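Local coordinates for protein TetR family transcriptional regulator (Clostridium perfringens, PDB 6AZH) that probably binds DNA as a dimeric TetR-family transcriptional regulator, with a putative role in controlling fatty acid metabolism, at residues E13-I16 with N17-T21; N37-K40 with G41-Y44; E52-N55 with F56-K60; A99-K102 with M103-Q107. All blocks are in the same frame, centred on the assembly; numbering follows the deposited sequence.

Interaction 1: E13-I16 with N17-T21; sequences EAAI and NVFAT
Phe19 N donates to Ala15 O at 2.8 Å and Ala20 N to Ile16 O at 2.8 Å, two short i to i+4 backbone bonds of helix 6-26. Val18 N reaches Ala14 O at 3.0 Å in a nearly straight bond (167° at the hydrogen), whereas the bond from Asn17 N to Glu13 O, 3.5 Å, is weak. One turn further on, Asn17 O takes two donors of the same residue: Thr21 N and Thr21 OG1 each lie 2.9 Å from it and come from opposite faces of the carbonyl plane, so this oxygen is gripped from both sides. At the other end Glu13 turns away from the next turn, and its OE2 pairs with Lys9 in a salt bridge.

The side-chain packing is carried by Ala15 and Phe19. With its CG beside the backbone N (chi1 -75°), the Phe19 ring folds back along the helix until CE2 rests 3.9 Å from Ala15 CB, and Ala15 O approaches the ring obliquely, 3.1 Å from CD2. Beyond this pair, the ring meets Phe54 of helix 50-74 edge-to-face, and Ile16 packs on Ala99 and Met103 of helix 98-106. On another side of the helix, Ala14 and Val18 lie on helix 29-36.

The polar groups that grip one another here are mostly main-chain atoms, while the small methyl of Ala15 beside the Phe19 ring makes an apolar strip on which helix 50-74 can approach closely.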
loop_
_atom_site.group_PDB
_atom_site.type_symbol
_atom_site.label_atom_id
_atom_site.label_comp_id
_atom_site.label_asym_id
_atom_site.label_seq_id
_atom_site.Cartn_x
_atom_site.Cartn_y
_atom_site.Cartn_z
ATOM N N GLU A 13 22.408 -1.558 -4.625
ATOM C CA GLU A 13 21.591 -1.788 -5.810
ATOM C C GLU A 13 21.147 -3.241 -5.916
ATOM O O GLU A 13 19.994 -3.515 -6.269
ATOM C CB GLU A 13 22.346 -1.352 -7.062
ATOM C CG GLU A 13 22.242 0.152 -7.291
ATOM C CD GLU A 13 23.057 0.650 -8.467
ATOM O OE1 GLU A 13 23.488 -0.178 -9.302
ATOM O OE2 GLU A 13 23.269 1.880 -8.552
ATOM N N ALA A 14 22.034 -4.195 -5.620
ATOM C CA ALA A 14 21.620 -5.589 -5.678
ATOM C C ALA A 14 20.601 -5.914 -4.598
ATOM O O ALA A 14 19.654 -6.676 -4.841
ATOM C CB ALA A 14 22.837 -6.524 -5.559
ATOM N N ALA A 15 20.795 -5.387 -3.390
ATOM C CA ALA A 15 19.888 -5.716 -2.299
ATOM C C ALA A 15 18.477 -5.233 -2.609
ATOM O O ALA A 15 17.497 -5.921 -2.307
ATOM C CB ALA A 15 20.376 -5.101 -0.989
ATOM N N ILE A 16 18.356 -4.053 -3.213
ATOM C CA ILE A 16 17.024 -3.573 -3.588
ATOM C C ILE A 16 16.309 -4.609 -4.443
ATOM O O ILE A 16 15.150 -4.955 -4.190
ATOM C CB ILE A 16 17.110 -2.221 -4.315
ATOM C CG1 ILE A 16 17.351 -1.098 -3.315
ATOM C CG2 ILE A 16 15.819 -1.963 -5.062
ATOM C CD1 ILE A 16 17.893 0.163 -3.950
ATOM N N ASN A 17 16.994 -5.125 -5.472
ATOM C CA ASN A 17 16.346 -6.063 -6.384
ATOM C C ASN A 17 16.047 -7.398 -5.707
ATOM O O ASN A 17 14.974 -7.975 -5.918
ATOM C CB ASN A 17 17.199 -6.262 -7.630
ATOM C CG ASN A 17 17.147 -5.081 -8.547
ATOM O OD1 ASN A 17 16.121 -4.401 -8.642
ATOM N ND2 ASN A 17 18.254 -4.808 -9.224
ATOM N N VAL A 18 16.966 -7.900 -4.879
ATOM C CA VAL A 18 16.711 -9.156 -4.173
ATOM C C VAL A 18 15.518 -9.004 -3.236
ATOM O O VAL A 18 14.567 -9.797 -3.277
ATOM C CB VAL A 18 17.966 -9.615 -3.412
ATOM C CG1 VAL A 18 17.643 -10.837 -2.582
ATOM C CG2 VAL A 18 19.103 -9.937 -4.399
ATOM N N PHE A 19 15.553 -7.981 -2.378
ATOM C CA PHE A 19 14.437 -7.731 -1.467
ATOM C C PHE A 19 13.127 -7.512 -2.234
ATOM O O PHE A 19 12.073 -7.993 -1.813
ATOM C CB PHE A 19 14.741 -6.522 -0.577
ATOM C CG PHE A 19 15.733 -6.790 0.522
ATOM C CD1 PHE A 19 15.565 -7.871 1.382
ATOM C CD2 PHE A 19 16.818 -5.937 0.719
ATOM C CE1 PHE A 19 16.471 -8.105 2.411
ATOM C CE2 PHE A 19 17.731 -6.158 1.745
ATOM C CZ PHE A 19 17.559 -7.251 2.596
ATOM N N ALA A 20 13.169 -6.783 -3.353
ATOM C CA ALA A 20 11.929 -6.532 -4.090
ATOM C C ALA A 20 11.399 -7.795 -4.755
ATOM O O ALA A 20 10.183 -7.963 -4.886
ATOM C CB ALA A 20 12.131 -5.441 -5.143
ATOM N N THR A 21 12.289 -8.692 -5.167
ATOM C CA THR A 21 11.875 -9.908 -5.855
ATOM C C THR A 21 11.359 -10.956 -4.871
ATOM O O THR A 21 10.287 -11.536 -5.068
ATOM C CB THR A 21 13.061 -10.453 -6.658
ATOM O OG1 THR A 21 13.353 -9.548 -7.729
ATOM C CG2 THR A 21 12.748 -11.842 -7.219
#

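Interaction 2: N37-K40 with G41-Y44; sequences NVAK and GTLY
Lys40 lays the methylene part of its side chain alongside the Tyr44 ring, CG standing 4.0 Å and CD 4.1 Å from Tyr44 CE2. The two side chains point the same way, one helical turn apart. The lysine chain bends about its CG-CD bond (chi3 -56°), the part that touches the ring, and again at chi4, and its NZ ends in a salt bridge with Asp30 of helix 29-36. Tyr44 has CG beside its own backbone N (chi1 -83°), which swings the ring back toward the preceding turn; Lys40 O then sits obliquely to it, 3.4 Å from CD2. Leu43 CD2 lies over one face of the same ring, offset toward its rim.

These residues start helix 40-46, the second helix of the helix-turn-helix of the TetR family, which in relatives enters the major groove of DNA. The turn before it leaves helix 29-36 through a Schellman motif at Asn37, where phi is positive, and Ala39 occupies the N-cap of the new helix. Its carbonyl opens the bonding ladder: Leu43 N donates to Ala39 O at 2.9 Å, and Tyr44 N follows to Lys40 O at 2.9 Å.

Val38 directs its side chain toward the helix. Val38 CG1 comes within 3.8 Å of Leu43 N and 4.2 Å of Leu43 CB. Both side chains also reach helix 6-26, Val38 on Ala10 and Leu43 on Ile11, while Leu43 touches Val29 and Ala33 of helix 29-36 as well.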
loop_
_atom_site.group_PDB
_atom_site.type_symbol
_atom_site.label_atom_id
_atom_site.label_comp_id
_atom_site.label_asym_id
_atom_site.label_seq_id
_atom_site.Cartn_x
_atom_site.Cartn_y
_atom_site.Cartn_z
ATOM N N ASN A 37 28.102 -8.932 -7.068
ATOM C CA ASN A 37 29.484 -9.160 -7.490
ATOM C C ASN A 37 30.453 -8.613 -6.450
ATOM O O ASN A 37 31.422 -7.932 -6.779
ATOM C CB ASN A 37 29.757 -8.528 -8.855
ATOM C CG ASN A 37 29.580 -9.493 -9.982
ATOM O OD1 ASN A 37 30.541 -10.119 -10.425
ATOM N ND2 ASN A 37 28.352 -9.614 -10.470
ATOM N N VAL A 38 30.158 -8.880 -5.180
ATOM C CA VAL A 38 30.986 -8.486 -4.050
ATOM C C VAL A 38 31.403 -9.751 -3.311
ATOM O O VAL A 38 30.551 -10.572 -2.953
ATOM C CB VAL A 38 30.240 -7.529 -3.108
ATOM C CG1 VAL A 38 30.997 -7.344 -1.815
ATOM C CG2 VAL A 38 30.039 -6.191 -3.791
ATOM N N ALA A 39 32.702 -9.915 -3.093
ATOM C CA ALA A 39 33.170 -11.075 -2.342
ATOM C C ALA A 39 32.478 -11.133 -0.980
ATOM O O ALA A 39 32.358 -10.119 -0.290
ATOM C CB ALA A 39 34.692 -11.000 -2.172
ATOM N N LYS A 40 32.029 -12.332 -0.580
ATOM C CA LYS A 40 31.212 -12.427 0.631
ATOM C C LYS A 40 31.973 -11.954 1.865
ATOM O O LYS A 40 31.387 -11.335 2.765
ATOM C CB LYS A 40 30.702 -13.859 0.827
ATOM C CG LYS A 40 29.273 -13.914 1.359
ATOM C CD LYS A 40 28.795 -15.334 1.613
ATOM C CE LYS A 40 28.902 -16.193 0.373
ATOM N NZ LYS A 40 27.763 -17.153 0.282
ATOM N N GLY A 41 33.278 -12.232 1.934
ATOM C CA GLY A 41 34.058 -11.742 3.061
ATOM C C GLY A 41 34.076 -10.227 3.146
ATOM O O GLY A 41 34.051 -9.654 4.239
ATOM N N THR A 42 34.115 -9.558 1.992
ATOM C CA THR A 42 34.076 -8.098 1.964
ATOM C C THR A 42 32.680 -7.586 2.306
ATOM O O THR A 42 32.538 -6.563 2.991
ATOM C CB THR A 42 34.546 -7.615 0.590
ATOM O OG1 THR A 42 35.917 -8.014 0.405
ATOM C CG2 THR A 42 34.450 -6.085 0.456
ATOM N N LEU A 43 31.635 -8.290 1.858
ATOM C CA LEU A 43 30.288 -7.937 2.302
ATOM C C LEU A 43 30.209 -7.971 3.820
ATOM O O LEU A 43 29.753 -7.015 4.453
ATOM C CB LEU A 43 29.236 -8.864 1.685
ATOM C CG LEU A 43 27.776 -8.568 2.106
ATOM C CD1 LEU A 43 26.788 -8.970 1.018
ATOM C CD2 LEU A 43 27.364 -9.239 3.430
ATOM N N TYR A 44 30.645 -9.077 4.427
ATOM C CA TYR A 44 30.509 -9.202 5.868
ATOM C C TYR A 44 31.425 -8.244 6.619
ATOM O O TYR A 44 31.146 -7.922 7.779
ATOM C CB TYR A 44 30.782 -10.650 6.289
ATOM C CG TYR A 44 29.592 -11.588 6.161
ATOM C CD1 TYR A 44 28.396 -11.338 6.842
ATOM C CD2 TYR A 44 29.677 -12.733 5.383
ATOM C CE1 TYR A 44 27.320 -12.216 6.747
ATOM C CE2 TYR A 44 28.613 -13.625 5.282
ATOM C CZ TYR A 44 27.437 -13.356 5.952
ATOM O OH TYR A 44 26.386 -14.234 5.830
#

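Interaction 3: E52-N55 with F56-K60; sequences EIFN and FVISK
The first turns of helix 50-74, the long helix that links the DNA-binding part of a TetR-type regulator to its C-terminal domain, carry a side-chain contact between Phe54 and Ile58. Ile58 CG1 lies over one face of the Phe54 ring, 3.5 Å from CE1, and Ile58 CD1 follows to within 3.9 Å of Phe54 CZ. CG of Phe54 is anti to the backbone N (chi1 -177°) and the ring plane stands nearly perpendicular to the plane of CA, CB and CG (chi2 -91°), which presents a face to the following turn. Elsewhere round the ring, Tyr24 of helix 6-26 meets it edge-to-face.

A second apolar pair points to another side: Ile53 CG2 meets Val57 CG2 at 4.1 Å, and both residues pack on helix 6-26. Regular backbone bonds hold the turns together, among them Val57 N to Ile53 O and Ile58 N to Phe54 O, both 2.9 Å. At the N-terminal side, Glu52 OE1 accepts a bond from Lys48 N.

With Val57 also on Met103 and Ile58 on Val104 and Leu118, this helix packs at once on helix 6-26, helix 98-106 and helix 113-138, as expected of the linking helix of the TetR fold.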
loop_
_atom_site.group_PDB
_atom_site.type_symbol
_atom_site.label_atom_id
_atom_site.label_comp_id
_atom_site.label_asym_id
_atom_site.label_seq_id
_atom_site.Cartn_x
_atom_site.Cartn_y
_atom_site.Cartn_z
ATOM N N GLU A 52 21.098 -5.807 8.746
ATOM C CA GLU A 52 21.917 -4.607 8.612
ATOM C C GLU A 52 21.889 -4.092 7.181
ATOM O O GLU A 52 21.822 -2.875 6.958
ATOM C CB GLU A 52 23.353 -4.884 9.077
ATOM C CG GLU A 52 23.501 -4.924 10.591
ATOM C CD GLU A 52 24.943 -4.752 11.082
ATOM O OE1 GLU A 52 25.857 -4.548 10.255
ATOM O OE2 GLU A 52 25.160 -4.832 12.311
ATOM N N ILE A 53 21.912 -4.994 6.194
ATOM C CA ILE A 53 21.852 -4.552 4.804
ATOM C C ILE A 53 20.525 -3.856 4.542
ATOM O O ILE A 53 20.477 -2.761 3.969
ATOM C CB ILE A 53 22.056 -5.719 3.828
ATOM C CG1 ILE A 53 23.465 -6.328 3.977
ATOM C CG2 ILE A 53 21.855 -5.221 2.389
ATOM C CD1 ILE A 53 23.634 -7.646 3.232
ATOM N N PHE A 54 19.431 -4.489 4.972
ATOM C CA PHE A 54 18.101 -3.910 4.787
ATOM C C PHE A 54 18.016 -2.492 5.338
ATOM O O PHE A 54 17.542 -1.579 4.652
ATOM C CB PHE A 54 17.055 -4.799 5.462
ATOM C CG PHE A 54 15.647 -4.311 5.264
ATOM C CD1 PHE A 54 15.062 -3.438 6.172
ATOM C CD2 PHE A 54 14.921 -4.710 4.151
ATOM C CE1 PHE A 54 13.773 -2.982 5.969
ATOM C CE2 PHE A 54 13.620 -4.245 3.949
ATOM C CZ PHE A 54 13.058 -3.389 4.862
ATOM N N ASN A 55 18.445 -2.291 6.595
ATOM C CA ASN A 55 18.285 -0.984 7.230
ATOM C C ASN A 55 19.131 0.075 6.537
ATOM O O ASN A 55 18.691 1.222 6.364
ATOM C CB ASN A 55 18.644 -1.083 8.711
ATOM C CG ASN A 55 17.604 -1.837 9.506
ATOM O OD1 ASN A 55 16.453 -1.974 9.078
ATOM N ND2 ASN A 55 18.000 -2.332 10.676
ATOM N N PHE A 56 20.352 -0.295 6.143
ATOM C CA PHE A 56 21.208 0.600 5.372
ATOM C C PHE A 56 20.534 1.014 4.066
ATOM O O PHE A 56 20.506 2.205 3.718
ATOM C CB PHE A 56 22.548 -0.107 5.121
ATOM C CG PHE A 56 23.320 0.444 3.971
ATOM C CD1 PHE A 56 24.143 1.541 4.139
ATOM C CD2 PHE A 56 23.252 -0.161 2.727
ATOM C CE1 PHE A 56 24.857 2.051 3.076
ATOM C CE2 PHE A 56 23.970 0.346 1.664
ATOM C CZ PHE A 56 24.767 1.447 1.843
ATOM N N VAL A 57 19.943 0.046 3.348
ATOM C CA VAL A 57 19.263 0.348 2.087
ATOM C C VAL A 57 18.087 1.301 2.327
ATOM O O VAL A 57 17.909 2.290 1.601
ATOM C CB VAL A 57 18.800 -0.946 1.385
ATOM C CG1 VAL A 57 17.957 -0.617 0.160
ATOM C CG2 VAL A 57 20.010 -1.837 0.982
ATOM N N ILE A 58 17.271 1.020 3.352
ATOM C CA ILE A 58 16.140 1.907 3.658
ATOM C C ILE A 58 16.641 3.314 3.941
ATOM O O ILE A 58 16.111 4.301 3.416
ATOM C CB ILE A 58 15.326 1.379 4.856
ATOM C CG1 ILE A 58 14.606 0.065 4.525
ATOM C CG2 ILE A 58 14.362 2.478 5.379
ATOM C CD1 ILE A 58 13.602 0.149 3.389
ATOM N N SER A 59 17.667 3.428 4.790
ATOM C CA SER A 59 18.135 4.750 5.196
ATOM C C SER A 59 18.712 5.515 4.008
ATOM O O SER A 59 18.337 6.666 3.757
ATOM C CB SER A 59 19.169 4.618 6.314
ATOM O OG SER A 59 19.551 5.896 6.785
ATOM N N LYS A 60 19.603 4.878 3.245
ATOM C CA LYS A 60 20.162 5.536 2.067
ATOM C C LYS A 60 19.079 5.871 1.045
ATOM O O LYS A 60 19.058 6.984 0.497
ATOM C CB LYS A 60 21.241 4.665 1.432
ATOM C CG LYS A 60 21.666 5.123 0.053
ATOM C CD LYS A 60 22.410 6.465 0.126
ATOM C CE LYS A 60 23.576 6.404 1.132
ATOM N NZ LYS A 60 24.211 7.741 1.379
#

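Interaction 4: A99-K102 with M103-Q107; sequences AFFK and MVMSQ
Val104 CG2 sits over one face of the Phe100 ring in a CH-pi contact, 4.1 Å from the ring centroid and 3.8 Å from CE2, displaced toward the rim. The branch that touches is the one beside the valine backbone N. On the next side of the helix, Phe101 and selenomethionine Met105 form a Met-aromatic pair in which the selenium lies oblique to the ring: Met105 SE is 4.6 Å from the Phe101 centroid, 48° off the normal. The methionine chain bends at chi2 (-71°), curling its end back toward the ring, and Met105 CE reaches Phe101 CZ at 3.6 Å.

The two rings look to different neighbours. Phe101 packs on Phe155 and Leu158 of helix 147-165, and Phe100 on Leu62 of helix 50-74, while Met105 also meets Trp109 of the second subunit.

Toward the polar edge, Met105 N donates to Phe101 O at 2.8 Å, and Met103 N to Ala99 O at 3.0 Å. Ser106 bonds twice: its N to Lys102 O at 2.8 Å, and its OG, folded back toward the preceding turn, to Met103 O at 2.8 Å. Gln107 OE1 then accepts from Arg114 of helix 113-138. A short helix packed on both the DNA-binding part and the C-terminal helical bundle is typical of the TetR fold.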
loop_
_atom_site.group_PDB
_atom_site.type_symbol
_atom_site.label_atom_id
_atom_site.label_comp_id
_atom_site.label_asym_id
_atom_site.label_seq_id
_atom_site.Cartn_x
_atom_site.Cartn_y
_atom_site.Cartn_z
ATOM N N ALA A 99 11.520 -0.694 -7.794
ATOM C CA ALA A 99 11.965 -1.826 -6.983
ATOM C C ALA A 99 12.112 -1.423 -5.520
ATOM O O ALA A 99 11.632 -2.125 -4.616
ATOM C CB ALA A 99 13.281 -2.388 -7.534
ATOM N N PHE A 100 12.771 -0.287 -5.271
ATOM C CA PHE A 100 12.942 0.203 -3.907
ATOM C C PHE A 100 11.600 0.375 -3.207
ATOM O O PHE A 100 11.438 -0.019 -2.044
ATOM C CB PHE A 100 13.721 1.527 -3.915
ATOM C CG PHE A 100 13.817 2.181 -2.565
ATOM C CD1 PHE A 100 14.772 1.792 -1.656
ATOM C CD2 PHE A 100 12.958 3.201 -2.209
ATOM C CE1 PHE A 100 14.852 2.389 -0.376
ATOM C CE2 PHE A 100 13.041 3.800 -0.968
ATOM C CZ PHE A 100 13.982 3.397 -0.047
ATOM N N PHE A 101 10.622 0.969 -3.893
ATOM C CA PHE A 101 9.345 1.239 -3.245
ATOM C C PHE A 101 8.591 -0.048 -2.926
ATOM O O PHE A 101 7.952 -0.141 -1.875
ATOM C CB PHE A 101 8.496 2.164 -4.113
ATOM C CG PHE A 101 7.483 2.926 -3.333
ATOM C CD1 PHE A 101 7.852 4.069 -2.644
ATOM C CD2 PHE A 101 6.174 2.486 -3.261
ATOM C CE1 PHE A 101 6.925 4.777 -1.917
ATOM C CE2 PHE A 101 5.237 3.191 -2.530
ATOM C CZ PHE A 101 5.618 4.330 -1.851
ATOM N N LYS A 102 8.681 -1.058 -3.800
ATOM C CA LYS A 102 8.092 -2.367 -3.509
ATOM C C LYS A 102 8.740 -3.013 -2.291
ATOM O O LYS A 102 8.054 -3.631 -1.461
ATOM C CB LYS A 102 8.250 -3.293 -4.713
ATOM C CG LYS A 102 7.388 -2.927 -5.898
ATOM C CD LYS A 102 7.754 -3.806 -7.079
ATOM C CE LYS A 102 7.133 -3.287 -8.345
ATOM N NZ LYS A 102 7.834 -3.879 -9.510
HETATM N N MSE A 103 10.066 -2.933 -2.203
HETATM C CA MSE A 103 10.795 -3.415 -1.050
HETATM C C MSE A 103 10.241 -2.787 0.230
HETATM O O MSE A 103 9.973 -3.492 1.207
HETATM C CB MSE A 103 12.273 -3.089 -1.203
HETATM C CG MSE A 103 12.983 -2.893 0.114
HETATM SE SE MSE A 103 14.832 -2.605 -0.154
HETATM C CE MSE A 103 14.637 -0.881 -0.586
ATOM N N VAL A 104 10.068 -1.455 0.210
ATOM C CA VAL A 104 9.490 -0.739 1.351
ATOM C C VAL A 104 8.085 -1.253 1.638
ATOM O O VAL A 104 7.758 -1.625 2.769
ATOM C CB VAL A 104 9.469 0.783 1.081
ATOM C CG1 VAL A 104 8.641 1.513 2.133
ATOM C CG2 VAL A 104 10.871 1.359 1.067
HETATM N N MSE A 105 7.233 -1.262 0.619
HETATM C CA MSE A 105 5.855 -1.676 0.802
HETATM C C MSE A 105 5.728 -3.078 1.351
HETATM O O MSE A 105 4.828 -3.351 2.129
HETATM C CB MSE A 105 5.065 -1.576 -0.497
HETATM C CG MSE A 105 5.090 -0.214 -1.079
HETATM SE SE MSE A 105 3.989 0.890 0.090
HETATM C CE MSE A 105 5.426 2.020 0.908
ATOM N N SER A 106 6.633 -3.966 0.955
ATOM C CA SER A 106 6.530 -5.344 1.428
ATOM C C SER A 106 6.788 -5.469 2.926
ATOM O O SER A 106 6.369 -6.464 3.533
ATOM C CB SER A 106 7.486 -6.231 0.639
ATOM O OG SER A 106 8.826 -6.042 1.078
ATOM N N GLN A 107 7.433 -4.480 3.545
ATOM C CA GLN A 107 7.836 -4.596 4.939
ATOM C C GLN A 107 7.104 -3.638 5.869
ATOM O O GLN A 107 7.434 -3.580 7.059
ATOM C CB GLN A 107 9.354 -4.408 5.056
ATOM C CG GLN A 107 10.116 -5.681 4.708
ATOM C CD GLN A 107 9.926 -6.751 5.762
ATOM O OE1 GLN A 107 10.286 -6.558 6.920
ATOM N NE2 GLN A 107 9.327 -7.875 5.372
#

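Overall arrangement
Three of the contacts are i to i+4 links, each within one helix, and interaction 2 spans the turn into helix 40-46; all follow one another in series along the chain, with none nested or crossed. Interaction 1 lies in helix 6-26, interaction 3 in helix 50-74 and interaction 4 in helix 98-106. Interactions 1, 3 and 4 touch one another pairwise, their centres 9 to 12 Å apart, tying helices 6-26 and 50-74 to helix 98-106 of the C-terminal domain. Interaction 2 is peripheral: it meets interaction 3 through Leu43 and Ile53, but its nearest atoms stay about 14 Å from interaction 4. Interactions 1 and 4 also border the second subunit.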